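Local structure of nucleoside-diphosphate sugar epimerase (SulA family) (Corynebacterium glutamicum, 3OH8) at residues E14-W19 / G101-T106; V26-P31 / L163-Q168; Q126-E131 / A341-T346; I130-F135 / T426-D431; Y349-V354 / E421-T426. The protein probably acts as an NAD(P)-dependent nucleoside-diphosphate sugar epimerase, with a Rossmann-type domain linked to an N-terminal helix-grip domain. One frame throughout, in Å; residues are numbered along the deposited sequence.

Contact 1: residues E14-W19 / G101-T106; sequences EMVWDW and GGTLIT
V16 points from helix 13-21 onto T103 and I105 of strand 102-110, an interior contact of the N-terminal helix-grip domain, where an antiparallel sheet wraps around the long helix 119-139. The tight part is small and lies entirely round the two methyls of V16. Because CG1 is anti to the backbone N (chi1 177°), the methyls fork toward two different residues of the strand. The CG2 methyl meets T103 tip to tip, 3.9 Å from V16 CG2 to T103 CB, while CG1 meets the end of I105 at 3.9 Å from V16 CG1 to I105 CD1. T103 and I105, two apart in the strand, both turn toward the helix; the intervening L104 faces the other way, onto helix 488-511. I9, F96 and L133 also pack on V16, so the valine is enclosed by more than this one strand. Toward solvent the contact falls away quickly: E14 and M15, a selenomethionine, are exposed and add nothing to the grip, and the strand gives way to a turn at G101. The T103 hydroxyl is not left without a polar partner, since it bonds to the carbonyl of F11. On its V16 side, T103 OG1 lies 3.4 Å from V16 CG2.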
# COMPACT_ATOMS: atom_id res chain seq x y z
N GLU A 14 21.65 -5.87 7.30
CA GLU A 14 21.99 -5.73 5.89
C GLU A 14 20.74 -5.71 4.99
O GLU A 14 20.64 -4.93 4.05
CB GLU A 14 22.95 -6.85 5.48
CG GLU A 14 23.38 -6.82 4.03
CD GLU A 14 24.16 -8.07 3.65
OE1 GLU A 14 24.80 -8.67 4.54
OE2 GLU A 14 24.12 -8.46 2.46
N MSE A 15 19.78 -6.59 5.28
CA MSE A 15 18.52 -6.62 4.53
C MSE A 15 17.70 -5.36 4.79
O MSE A 15 17.13 -4.76 3.88
CB MSE A 15 17.71 -7.88 4.89
CG MSE A 15 16.25 -7.94 4.35
SE MSE A 15 15.37 -9.48 4.81
CE MSE A 15 16.63 -10.71 4.42
N VAL A 16 17.62 -4.96 6.06
CA VAL A 16 16.82 -3.79 6.42
C VAL A 16 17.37 -2.52 5.79
O VAL A 16 16.64 -1.72 5.20
CB VAL A 16 16.72 -3.63 7.94
CG1 VAL A 16 15.95 -2.37 8.30
CG2 VAL A 16 16.06 -4.85 8.55
N TRP A 17 18.68 -2.34 5.90
CA TRP A 17 19.34 -1.19 5.28
C TRP A 17 19.08 -1.19 3.78
O TRP A 17 18.68 -0.17 3.19
CB TRP A 17 20.85 -1.26 5.53
CG TRP A 17 21.59 -0.21 4.79
CD1 TRP A 17 22.19 -0.34 3.57
CD2 TRP A 17 21.79 1.14 5.20
NE1 TRP A 17 22.76 0.86 3.20
CE2 TRP A 17 22.53 1.78 4.19
CE3 TRP A 17 21.41 1.88 6.33
CZ2 TRP A 17 22.90 3.12 4.27
CZ3 TRP A 17 21.78 3.21 6.41
CH2 TRP A 17 22.53 3.82 5.39
N ASP A 18 19.33 -2.34 3.18
CA ASP A 18 19.16 -2.51 1.75
C ASP A 18 17.79 -2.04 1.29
O ASP A 18 17.66 -1.36 0.27
CB ASP A 18 19.29 -3.99 1.43
CG ASP A 18 20.11 -4.24 0.21
OD1 ASP A 18 21.31 -4.54 0.39
OD2 ASP A 18 19.55 -4.14 -0.91
N TRP A 19 16.77 -2.41 2.05
CA TRP A 19 15.38 -2.07 1.70
C TRP A 19 15.19 -0.55 1.59
O TRP A 19 14.48 -0.05 0.69
CB TRP A 19 14.45 -2.68 2.75
CG TRP A 19 12.97 -2.50 2.50
CD1 TRP A 19 12.11 -3.39 1.92
CD2 TRP A 19 12.18 -1.35 2.84
NE1 TRP A 19 10.83 -2.87 1.88
CE2 TRP A 19 10.85 -1.62 2.44
CE3 TRP A 19 12.48 -0.12 3.44
CZ2 TRP A 19 9.82 -0.70 2.63
CZ3 TRP A 19 11.46 0.79 3.63
CH2 TRP A 19 10.14 0.50 3.22
N GLY A 101 20.69 -10.66 15.99
CA GLY A 101 20.50 -11.20 14.66
C GLY A 101 19.50 -10.41 13.82
O GLY A 101 19.43 -10.59 12.60
N GLY A 102 18.73 -9.55 14.48
CA GLY A 102 17.78 -8.65 13.82
C GLY A 102 18.31 -7.23 13.81
O GLY A 102 19.53 -7.01 13.90
N THR A 103 17.42 -6.25 13.71
CA THR A 103 17.83 -4.86 13.56
C THR A 103 17.10 -3.98 14.56
O THR A 103 15.91 -4.16 14.79
CB THR A 103 17.57 -4.34 12.11
OG1 THR A 103 18.23 -5.19 11.18
CG2 THR A 103 18.08 -2.89 11.94
N LEU A 104 17.83 -3.08 15.21
CA LEU A 104 17.21 -2.11 16.09
C LEU A 104 17.34 -0.77 15.41
O LEU A 104 18.46 -0.29 15.19
CB LEU A 104 17.90 -2.06 17.46
CG LEU A 104 17.34 -0.97 18.39
CD1 LEU A 104 15.88 -1.25 18.74
CD2 LEU A 104 18.18 -0.85 19.65
N ILE A 105 16.21 -0.17 15.05
CA ILE A 105 16.22 1.13 14.40
C ILE A 105 15.92 2.21 15.43
O ILE A 105 14.95 2.11 16.19
CB ILE A 105 15.17 1.20 13.26
CG1 ILE A 105 15.53 0.20 12.16
CG2 ILE A 105 15.11 2.60 12.67
CD1 ILE A 105 14.49 0.05 11.05
N THR A 106 16.76 3.23 15.46
CA THR A 106 16.44 4.39 16.27
C THR A 106 16.21 5.59 15.36
O THR A 106 17.06 5.92 14.53
CB THR A 106 17.55 4.73 17.28
OG1 THR A 106 17.81 3.58 18.10
CG2 THR A 106 17.12 5.92 18.16

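Contact 2: residues V26-P31 / L163-Q168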
# COMPACT_ATOMS: atom_id res chain seq x y z
N VAL A 26 10.78 5.40 0.26
CA VAL A 26 10.24 6.63 0.83
C VAL A 26 8.72 6.64 0.73
O VAL A 26 8.02 6.97 1.69
CB VAL A 26 10.82 7.90 0.18
CG1 VAL A 26 10.13 9.13 0.73
CG2 VAL A 26 12.34 7.97 0.41
N ALA A 27 8.19 6.25 -0.44
CA ALA A 27 6.74 6.21 -0.62
C ALA A 27 6.06 5.26 0.37
O ALA A 27 5.03 5.59 0.96
CB ALA A 27 6.39 5.83 -2.07
N ARG A 28 6.64 4.07 0.56
CA ARG A 28 6.06 3.08 1.48
C ARG A 28 5.92 3.62 2.90
O ARG A 28 4.91 3.39 3.56
CB ARG A 28 6.87 1.77 1.48
CG ARG A 28 6.95 1.03 0.14
CD ARG A 28 5.58 0.60 -0.37
NE ARG A 28 5.00 -0.46 0.45
CZ ARG A 28 3.76 -0.92 0.32
NH1 ARG A 28 2.95 -0.42 -0.62
NH2 ARG A 28 3.32 -1.90 1.11
N LEU A 29 6.93 4.35 3.39
CA LEU A 29 6.91 4.81 4.78
C LEU A 29 6.28 6.20 4.99
O LEU A 29 6.16 6.67 6.13
CB LEU A 29 8.32 4.77 5.39
CG LEU A 29 9.02 3.41 5.31
CD1 LEU A 29 10.31 3.41 6.18
CD2 LEU A 29 8.06 2.29 5.74
N THR A 30 5.88 6.86 3.91
CA THR A 30 5.19 8.14 4.03
C THR A 30 3.77 7.91 4.56
O THR A 30 3.01 7.14 3.99
CB THR A 30 5.12 8.89 2.67
OG1 THR A 30 6.44 9.20 2.22
CG2 THR A 30 4.33 10.19 2.80
N PRO A 31 3.42 8.55 5.69
CA PRO A 31 2.10 8.32 6.29
C PRO A 31 0.96 8.79 5.38
O PRO A 31 0.97 9.92 4.88
CB PRO A 31 2.14 9.19 7.57
CG PRO A 31 3.60 9.39 7.85
CD PRO A 31 4.28 9.43 6.51
N LEU A 163 1.35 -0.32 -5.17
CA LEU A 163 1.87 -1.57 -5.70
C LEU A 163 3.24 -1.37 -6.37
O LEU A 163 4.16 -2.16 -6.17
CB LEU A 163 0.89 -2.20 -6.69
CG LEU A 163 1.37 -3.48 -7.39
CD1 LEU A 163 1.70 -4.56 -6.36
CD2 LEU A 163 0.33 -3.97 -8.40
N THR A 164 3.35 -0.32 -7.18
CA THR A 164 4.60 0.00 -7.85
C THR A 164 5.75 0.18 -6.85
O THR A 164 6.83 -0.39 -7.02
CB THR A 164 4.45 1.28 -8.73
OG1 THR A 164 3.57 1.00 -9.84
CG2 THR A 164 5.80 1.73 -9.27
N ALA A 165 5.50 0.97 -5.81
CA ALA A 165 6.49 1.17 -4.77
C ALA A 165 6.86 -0.12 -4.06
O ALA A 165 8.01 -0.32 -3.71
CB ALA A 165 6.01 2.19 -3.75
N GLN A 166 5.88 -0.99 -3.82
CA GLN A 166 6.15 -2.24 -3.12
C GLN A 166 7.03 -3.15 -3.97
O GLN A 166 8.01 -3.71 -3.49
CB GLN A 166 4.83 -2.95 -2.77
CG GLN A 166 4.97 -4.03 -1.70
CD GLN A 166 3.61 -4.65 -1.37
OE1 GLN A 166 2.59 -4.25 -1.92
NE2 GLN A 166 3.61 -5.64 -0.48
N LEU A 167 6.66 -3.32 -5.24
CA LEU A 167 7.46 -4.09 -6.20
C LEU A 167 8.91 -3.60 -6.24
O LEU A 167 9.86 -4.39 -6.20
CB LEU A 167 6.88 -3.96 -7.60
CG LEU A 167 6.05 -5.08 -8.23
CD1 LEU A 167 5.76 -6.23 -7.31
CD2 LEU A 167 4.78 -4.53 -8.84
N GLN A 168 9.08 -2.29 -6.36
CA GLN A 168 10.42 -1.74 -6.37
C GLN A 168 11.18 -2.03 -5.08
O GLN A 168 12.35 -2.37 -5.11
CB GLN A 168 10.39 -0.25 -6.70
CG GLN A 168 9.87 0.01 -8.11
CD GLN A 168 9.56 1.47 -8.36
OE1 GLN A 168 9.17 2.20 -7.45
NE2 GLN A 168 9.71 1.90 -9.60
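A27 and R28 of helix 25-29 lie against A165 and Q166 of helix 158-169. The apolar part is a close approach of small residues: A27 CB is 4.0 Å from A165 CB, and the A165 methyl also supports the aliphatic part of the arginine, with R28 CD 3.8 Å from A165 CB. Flat-group stacking supplies the rest. Bends at chi2 (-62°) and chi3 (-69°) fold R28 back so that its guanidinium lies over the Q166 side chain, the guanidinium and amide planes only 12° apart. Q166 CB sits 3.7 Å above the centre of the R28 guanidinium, and farther along the side chain Q166 CD is 3.7 Å from R28 NH2. Polar bonding runs in other directions: R28 NE forms a salt bridge with D132, and the Q166 amide bonds to T346 and D347, which fixes how both groups are turned. This meeting of an N-terminal-domain helix with a Rossmann-domain helix is buried between neighbours: W19 of helix 13-21 and Q128 of helix 119-139 pack on R28, while F135 of helix 119-139 and Y350 of helix 342-354 close over Q166.

Contact 3: residues Q126-E131 / A341-T346; sequences QTQLIE and AIDDLT
Q128 and D343 mark the nearest approach of two helix backbones, still 8.9 Å from Q128 CA to D343 CA, a gap that the Q128 amide and the D343 carboxylate span between them. One helix, 119-139, is the long C-terminal helix of the helix-grip domain; the other, 342-354, follows strand 336-341 of the Rossmann-type sheet, with A341 as its N-cap residue. D343 therefore lies in the first turn, where the helix N-terminus would favour a negative charge. The two side chains come from opposite directions. Q128 leaves its helix with CG anti to the backbone N (chi1 -171°) and then bends at chi2, which brings the amide round to the aspartate. Q128 NE2 donates to D343 OD1 over 3.0 Å in a nearly straight bond, 173° at the hydrogen. The acceptor lies in the plane of the amide, but the carboxylate is met from above its own plane. Beside this bond the two remaining oxygens, Q128 OE1 and D343 OD2, stand 3.1 Å apart although both are acceptors. H438 probably eases that approach: its NE2 is hydrogen-bonded to Q128 OE1 and, weakly, to D343 OD2. The R28 guanidinium adds a long, weak ion pair to D343 OD1, the same oxygen that accepts from Q128.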
# COMPACT_ATOMS: atom_id res chain seq x y z
N GLN A 126 7.02 2.51 11.59
CA GLN A 126 7.41 1.25 12.22
C GLN A 126 6.56 0.05 11.78
O GLN A 126 7.09 -1.00 11.38
CB GLN A 126 7.38 1.37 13.76
CG GLN A 126 8.27 2.47 14.32
CD GLN A 126 8.09 2.71 15.82
OE1 GLN A 126 8.95 3.29 16.47
NE2 GLN A 126 6.96 2.26 16.37
N THR A 127 5.24 0.17 11.88
CA THR A 127 4.36 -0.93 11.49
C THR A 127 4.50 -1.24 9.99
O THR A 127 4.55 -2.40 9.59
CB THR A 127 2.87 -0.68 11.85
OG1 THR A 127 2.42 0.55 11.28
CG2 THR A 127 2.71 -0.60 13.37
N GLN A 128 4.57 -0.20 9.18
CA GLN A 128 4.62 -0.40 7.73
C GLN A 128 5.90 -1.12 7.32
O GLN A 128 5.88 -2.03 6.50
CB GLN A 128 4.50 0.93 6.98
CG GLN A 128 4.34 0.77 5.47
CD GLN A 128 2.94 0.30 5.09
OE1 GLN A 128 2.01 0.34 5.90
NE2 GLN A 128 2.78 -0.10 3.84
N LEU A 129 7.02 -0.69 7.89
CA LEU A 129 8.30 -1.33 7.61
C LEU A 129 8.26 -2.81 7.98
O LEU A 129 8.65 -3.67 7.18
CB LEU A 129 9.42 -0.68 8.44
CG LEU A 129 10.83 -0.64 7.84
CD1 LEU A 129 11.92 -0.88 8.91
CD2 LEU A 129 11.00 -1.57 6.67
N ILE A 130 7.82 -3.09 9.20
CA ILE A 130 7.86 -4.47 9.68
C ILE A 130 6.89 -5.34 8.87
O ILE A 130 7.23 -6.46 8.50
CB ILE A 130 7.60 -4.58 11.23
CG1 ILE A 130 7.89 -6.00 11.71
CG2 ILE A 130 6.17 -4.24 11.60
CD1 ILE A 130 9.01 -6.66 10.96
N GLU A 131 5.72 -4.80 8.56
CA GLU A 131 4.75 -5.59 7.80
C GLU A 131 5.24 -5.82 6.38
O GLU A 131 5.09 -6.92 5.84
CB GLU A 131 3.36 -4.96 7.82
CG GLU A 131 2.77 -4.90 9.22
CD GLU A 131 2.60 -6.28 9.85
OE1 GLU A 131 2.38 -7.27 9.10
OE2 GLU A 131 2.67 -6.39 11.09
N ALA A 341 -7.99 -3.52 3.52
CA ALA A 341 -6.98 -2.50 3.81
C ALA A 341 -6.12 -2.38 2.57
O ALA A 341 -5.86 -3.38 1.89
CB ALA A 341 -6.14 -2.91 5.01
N ILE A 342 -5.72 -1.16 2.23
CA ILE A 342 -4.98 -1.00 0.98
C ILE A 342 -3.72 -1.88 0.94
O ILE A 342 -3.38 -2.44 -0.11
CB ILE A 342 -4.65 0.47 0.66
CG1 ILE A 342 -3.97 0.54 -0.71
CG2 ILE A 342 -3.80 1.12 1.76
CD1 ILE A 342 -3.88 1.94 -1.29
N ASP A 343 -3.05 -2.04 2.07
CA ASP A 343 -1.84 -2.84 2.08
C ASP A 343 -2.14 -4.30 1.76
O ASP A 343 -1.38 -4.97 1.07
CB ASP A 343 -1.10 -2.73 3.41
CG ASP A 343 -0.50 -1.36 3.63
OD1 ASP A 343 0.09 -0.80 2.68
OD2 ASP A 343 -0.62 -0.83 4.76
N ASP A 344 -3.27 -4.80 2.27
CA ASP A 344 -3.65 -6.17 1.94
C ASP A 344 -3.97 -6.34 0.46
O ASP A 344 -3.70 -7.40 -0.12
CB ASP A 344 -4.80 -6.66 2.81
CG ASP A 344 -4.31 -7.11 4.18
OD1 ASP A 344 -3.36 -7.93 4.22
OD2 ASP A 344 -4.85 -6.65 5.21
N LEU A 345 -4.52 -5.30 -0.16
CA LEU A 345 -4.85 -5.35 -1.58
C LEU A 345 -3.57 -5.42 -2.43
O LEU A 345 -3.46 -6.30 -3.30
CB LEU A 345 -5.72 -4.17 -2.00
CG LEU A 345 -6.09 -4.08 -3.49
CD1 LEU A 345 -6.80 -5.34 -3.94
CD2 LEU A 345 -6.97 -2.85 -3.76
N THR A 346 -2.61 -4.53 -2.17
CA THR A 346 -1.35 -4.62 -2.90
C THR A 346 -0.62 -5.95 -2.62
O THR A 346 -0.06 -6.54 -3.54
CB THR A 346 -0.42 -3.39 -2.70
OG1 THR A 346 -0.03 -3.28 -1.32
CG2 THR A 346 -1.14 -2.10 -3.12

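Contact 4: residues I130-F135 / T426-D431; sequences IEDLKF and TFRYTD
The guanidinium of R428 carries the backbone carbonyl of E131 over one face, with E131 O 3.7 Å above the plane near its centre, and takes the carboxylate of D132 at its edge. Both terminal nitrogens converge on a single oxygen: R428 NH1 and R428 NH2 each lie 2.9 Å from D132 OD1. That oxygen stays within the guanidinium plane, whereas the carboxylate is turned 81° against it. Sharing one acceptor leaves both bonds bent, at 147° and 143°. An extended chain from CG to NE carries the arginine across to the helix, past E131 CB, which is 3.4 Å from R428 NH1. F135 CB closes in obliquely at 3.6 Å from R428 NH2. The remaining nitrogen, NE, forms a salt bridge with D347, while the other oxygen of D132 pairs with R28, so the aspartate is shared between two arginines, which would favour its anionic form. The whole is an end-on, two-nitrogen salt bridge, part of a partly buried charge network that ties the DUF1731 region to the C-terminal helix of the helix-grip domain.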
# COMPACT_ATOMS: atom_id res chain seq x y z
N ILE A 130 7.82 -3.09 9.20
CA ILE A 130 7.86 -4.47 9.68
C ILE A 130 6.89 -5.34 8.87
O ILE A 130 7.23 -6.46 8.50
CB ILE A 130 7.60 -4.58 11.23
CG1 ILE A 130 7.89 -6.00 11.71
CG2 ILE A 130 6.17 -4.24 11.60
CD1 ILE A 130 9.01 -6.66 10.96
N GLU A 131 5.72 -4.80 8.56
CA GLU A 131 4.75 -5.59 7.80
C GLU A 131 5.24 -5.82 6.38
O GLU A 131 5.09 -6.92 5.84
CB GLU A 131 3.36 -4.96 7.82
CG GLU A 131 2.77 -4.90 9.22
CD GLU A 131 2.60 -6.28 9.85
OE1 GLU A 131 2.38 -7.27 9.10
OE2 GLU A 131 2.67 -6.39 11.09
N ASP A 132 5.85 -4.81 5.78
CA ASP A 132 6.41 -4.95 4.43
C ASP A 132 7.46 -6.05 4.35
O ASP A 132 7.45 -6.86 3.43
CB ASP A 132 7.03 -3.64 3.96
CG ASP A 132 6.06 -2.80 3.14
OD1 ASP A 132 4.83 -3.00 3.32
OD2 ASP A 132 6.51 -1.97 2.34
N LEU A 133 8.39 -6.04 5.30
CA LEU A 133 9.45 -7.03 5.31
C LEU A 133 8.91 -8.43 5.59
O LEU A 133 9.33 -9.40 4.97
CB LEU A 133 10.53 -6.64 6.33
CG LEU A 133 11.36 -5.41 5.93
CD1 LEU A 133 12.22 -4.97 7.10
CD2 LEU A 133 12.24 -5.69 4.69
N LYS A 134 7.98 -8.54 6.53
CA LYS A 134 7.35 -9.85 6.78
C LYS A 134 6.65 -10.37 5.53
O LYS A 134 6.75 -11.56 5.20
CB LYS A 134 6.38 -9.78 7.96
CG LYS A 134 7.08 -9.78 9.32
CD LYS A 134 6.08 -9.73 10.47
CE LYS A 134 6.82 -9.87 11.81
NZ LYS A 134 5.96 -9.56 12.99
N PHE A 135 5.95 -9.48 4.84
CA PHE A 135 5.27 -9.87 3.62
C PHE A 135 6.27 -10.40 2.60
O PHE A 135 6.04 -11.43 1.97
CB PHE A 135 4.50 -8.71 2.95
CG PHE A 135 4.07 -9.04 1.54
CD1 PHE A 135 2.98 -9.88 1.32
CD2 PHE A 135 4.80 -8.60 0.45
CE1 PHE A 135 2.60 -10.23 0.03
CE2 PHE A 135 4.43 -8.95 -0.84
CZ PHE A 135 3.33 -9.76 -1.05
N THR A 426 -1.81 -14.92 4.60
CA THR A 426 -1.80 -14.11 5.81
C THR A 426 -2.25 -12.70 5.44
O THR A 426 -1.74 -12.11 4.49
CB THR A 426 -0.37 -14.07 6.42
OG1 THR A 426 -0.00 -15.38 6.87
CG2 THR A 426 -0.28 -13.08 7.58
N PHE A 427 -3.21 -12.17 6.19
CA PHE A 427 -3.65 -10.79 6.00
C PHE A 427 -3.00 -9.91 7.04
O PHE A 427 -2.86 -10.31 8.19
CB PHE A 427 -5.17 -10.67 6.14
CG PHE A 427 -5.93 -11.27 5.00
CD1 PHE A 427 -6.26 -12.61 5.00
CD2 PHE A 427 -6.32 -10.48 3.93
CE1 PHE A 427 -6.97 -13.17 3.96
CE2 PHE A 427 -7.03 -11.04 2.87
CZ PHE A 427 -7.36 -12.38 2.88
N ARG A 428 -2.61 -8.71 6.64
CA ARG A 428 -2.08 -7.73 7.56
C ARG A 428 -3.16 -7.24 8.52
O ARG A 428 -2.91 -7.06 9.71
CB ARG A 428 -1.52 -6.54 6.80
CG ARG A 428 -0.31 -6.88 5.93
CD ARG A 428 0.38 -5.61 5.44
NE ARG A 428 1.33 -5.89 4.36
CZ ARG A 428 2.31 -5.07 4.01
NH1 ARG A 428 2.46 -3.92 4.66
NH2 ARG A 428 3.13 -5.38 3.01
N TYR A 429 -4.36 -7.00 7.99
CA TYR A 429 -5.46 -6.50 8.80
C TYR A 429 -6.73 -7.30 8.58
O TYR A 429 -7.39 -7.18 7.55
CB TYR A 429 -5.69 -5.02 8.51
CG TYR A 429 -4.41 -4.23 8.63
CD1 TYR A 429 -3.90 -3.90 9.88
CD2 TYR A 429 -3.69 -3.87 7.50
CE1 TYR A 429 -2.70 -3.21 10.01
CE2 TYR A 429 -2.49 -3.17 7.61
CZ TYR A 429 -2.00 -2.85 8.88
OH TYR A 429 -0.83 -2.17 9.01
N THR A 430 -7.06 -8.15 9.54
CA THR A 430 -8.28 -8.95 9.44
C THR A 430 -9.48 -8.16 9.98
O THR A 430 -10.63 -8.43 9.61
CB THR A 430 -8.13 -10.28 10.22
OG1 THR A 430 -7.73 -10.01 11.56
CG2 THR A 430 -7.06 -11.17 9.57
N ASP A 431 -9.21 -7.17 10.83
CA ASP A 431 -10.29 -6.41 11.46
C ASP A 431 -10.26 -4.95 11.02
O ASP A 431 -9.22 -4.30 11.04
CB ASP A 431 -10.18 -6.48 12.98
CG ASP A 431 -9.95 -7.89 13.48
OD1 ASP A 431 -10.68 -8.80 13.04
OD2 ASP A 431 -9.02 -8.08 14.31

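Contact 5: residues Y349-V354 / E421-T426; sequences YYRAIV and ENLSHT
R351, on the helix that follows a strand of the Rossmann-type sheet, reaches across to L423 and H425 at a Schellman motif closing helix 418-422. The chain of the arginine is fully stretched from the backbone, with CG anti to N (chi1 -176°), and its NE is engaged in a salt bridge with D355. Where helix 418-422 ends, E421 accepts one of the bonds that close the motif, S424 N to E421 O at 3.0 Å. L423 then touches the guanidinium with its CB, L423 CB lying 3.9 Å from R351 NH2. S424 adopts positive phi (68°), turning the chain so that its carbonyl and that of L423 both face one water, though the water's bond to S424 O is weak. That water in turn accepts from the arginine, 2.9 Å from R351 NH1. H425 comes next, sliding past R351 in the opposite direction and offering its ring edge. R351 NH1 lies only 3° out of the imidazole plane and donates to H425 ND1 over a rather long 3.3 Å.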
# COMPACT_ATOMS: atom_id res chain seq x y z
N TYR A 349 -2.08 -8.37 -5.01
CA TYR A 349 -1.55 -8.17 -6.36
C TYR A 349 -0.13 -8.71 -6.47
O TYR A 349 0.21 -9.44 -7.41
CB TYR A 349 -1.58 -6.69 -6.75
CG TYR A 349 -2.90 -6.28 -7.39
CD1 TYR A 349 -3.16 -6.58 -8.72
CD2 TYR A 349 -3.87 -5.58 -6.67
CE1 TYR A 349 -4.38 -6.20 -9.32
CE2 TYR A 349 -5.07 -5.21 -7.25
CZ TYR A 349 -5.32 -5.53 -8.58
OH TYR A 349 -6.52 -5.15 -9.16
N TYR A 350 0.69 -8.33 -5.50
CA TYR A 350 2.10 -8.71 -5.48
C TYR A 350 2.21 -10.22 -5.47
O TYR A 350 2.91 -10.81 -6.30
CB TYR A 350 2.76 -8.07 -4.25
CG TYR A 350 4.27 -8.08 -4.20
CD1 TYR A 350 4.99 -9.24 -4.39
CD2 TYR A 350 4.97 -6.91 -3.91
CE1 TYR A 350 6.39 -9.25 -4.32
CE2 TYR A 350 6.36 -6.90 -3.84
CZ TYR A 350 7.06 -8.07 -4.04
OH TYR A 350 8.44 -8.06 -3.96
N ARG A 351 1.48 -10.87 -4.57
CA ARG A 351 1.44 -12.32 -4.55
C ARG A 351 1.00 -12.91 -5.89
O ARG A 351 1.60 -13.87 -6.38
CB ARG A 351 0.52 -12.84 -3.43
CG ARG A 351 0.57 -14.36 -3.34
CD ARG A 351 -0.30 -14.96 -2.25
NE ARG A 351 -0.16 -16.41 -2.31
CZ ARG A 351 -0.33 -17.24 -1.28
NH1 ARG A 351 -0.68 -16.78 -0.09
NH2 ARG A 351 -0.12 -18.54 -1.47
N ALA A 352 -0.07 -12.35 -6.47
CA ALA A 352 -0.56 -12.88 -7.75
C ALA A 352 0.54 -12.83 -8.82
O ALA A 352 0.68 -13.74 -9.63
CB ALA A 352 -1.79 -12.08 -8.21
N ILE A 353 1.31 -11.74 -8.81
CA ILE A 353 2.38 -11.57 -9.77
C ILE A 353 3.40 -12.72 -9.72
O ILE A 353 3.77 -13.27 -10.76
CB ILE A 353 3.09 -10.21 -9.57
CG1 ILE A 353 2.15 -9.07 -9.96
CG2 ILE A 353 4.39 -10.16 -10.35
CD1 ILE A 353 2.71 -7.69 -9.59
N VAL A 354 3.81 -13.10 -8.51
CA VAL A 354 4.91 -14.06 -8.35
C VAL A 354 4.48 -15.51 -8.08
O VAL A 354 5.26 -16.44 -8.30
CB VAL A 354 5.91 -13.63 -7.23
CG1 VAL A 354 6.33 -12.18 -7.41
CG2 VAL A 354 5.29 -13.80 -5.86
N GLU A 421 -7.84 -17.85 1.73
CA GLU A 421 -7.85 -18.61 2.98
C GLU A 421 -7.46 -20.07 2.71
O GLU A 421 -6.75 -20.68 3.52
CB GLU A 421 -9.20 -18.52 3.68
CG GLU A 421 -9.49 -17.15 4.28
CD GLU A 421 -10.95 -16.97 4.67
OE1 GLU A 421 -11.83 -17.61 4.04
OE2 GLU A 421 -11.22 -16.16 5.58
N ASN A 422 -7.90 -20.60 1.58
CA ASN A 422 -7.56 -21.97 1.20
C ASN A 422 -6.07 -22.14 0.93
O ASN A 422 -5.53 -23.23 1.09
CB ASN A 422 -8.36 -22.41 -0.02
CG ASN A 422 -9.80 -22.74 0.32
OD1 ASN A 422 -10.13 -22.99 1.47
ND2 ASN A 422 -10.66 -22.74 -0.70
N LEU A 423 -5.43 -21.05 0.51
CA LEU A 423 -3.99 -21.02 0.27
C LEU A 423 -3.21 -20.65 1.53
O LEU A 423 -1.98 -20.59 1.51
CB LEU A 423 -3.66 -20.05 -0.87
CG LEU A 423 -4.20 -20.37 -2.28
CD1 LEU A 423 -4.08 -19.17 -3.21
CD2 LEU A 423 -3.51 -21.58 -2.88
N SER A 424 -3.91 -20.41 2.63
CA SER A 424 -3.29 -20.01 3.89
C SER A 424 -2.66 -18.61 3.81
O SER A 424 -1.64 -18.34 4.44
CB SER A 424 -2.22 -21.03 4.30
OG SER A 424 -2.79 -22.30 4.55
N HIS A 425 -3.27 -17.74 3.02
CA HIS A 425 -2.80 -16.36 2.91
C HIS A 425 -2.86 -15.67 4.27
O HIS A 425 -3.84 -15.80 5.00
CB HIS A 425 -3.65 -15.59 1.89
CG HIS A 425 -3.16 -14.21 1.61
ND1 HIS A 425 -2.05 -13.96 0.82
CD2 HIS A 425 -3.63 -13.00 1.99
CE1 HIS A 425 -1.86 -12.66 0.74
NE2 HIS A 425 -2.80 -12.05 1.45
N THR A 426 -1.81 -14.92 4.60
CA THR A 426 -1.80 -14.11 5.81
C THR A 426 -2.25 -12.70 5.44
O THR A 426 -1.74 -12.11 4.49
CB THR A 426 -0.37 -14.07 6.42
OG1 THR A 426 -0.00 -15.38 6.87
CG2 THR A 426 -0.28 -13.08 7.58
O HOH W 1 0.17 -18.38 2.17

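In the fold
Contact 1 lies within the N-terminal helix-grip domain, whereas contacts 2, 3 and 4 join that domain to the regions that follow. Contacts 3 and 4 use overlapping parts of helix 119-139, with I130 and E131 in common, and have centres about 6 Å apart; contact 2 is about 10 Å from contact 3. Helix 342-354 serves both contact 3 and contact 5, which joins it to the DUF1731 region. Contacts 1 and 5 mark the extremes, about 26 Å between centres and without touching. Along the chain contact 1 closes before contacts 3, 4 and 5 open, contact 2 crosses contacts 1, 3 and 4, and contact 5 falls within the span of contact 4. Contacts 2, 3 and 4 thus converge on one interdomain core.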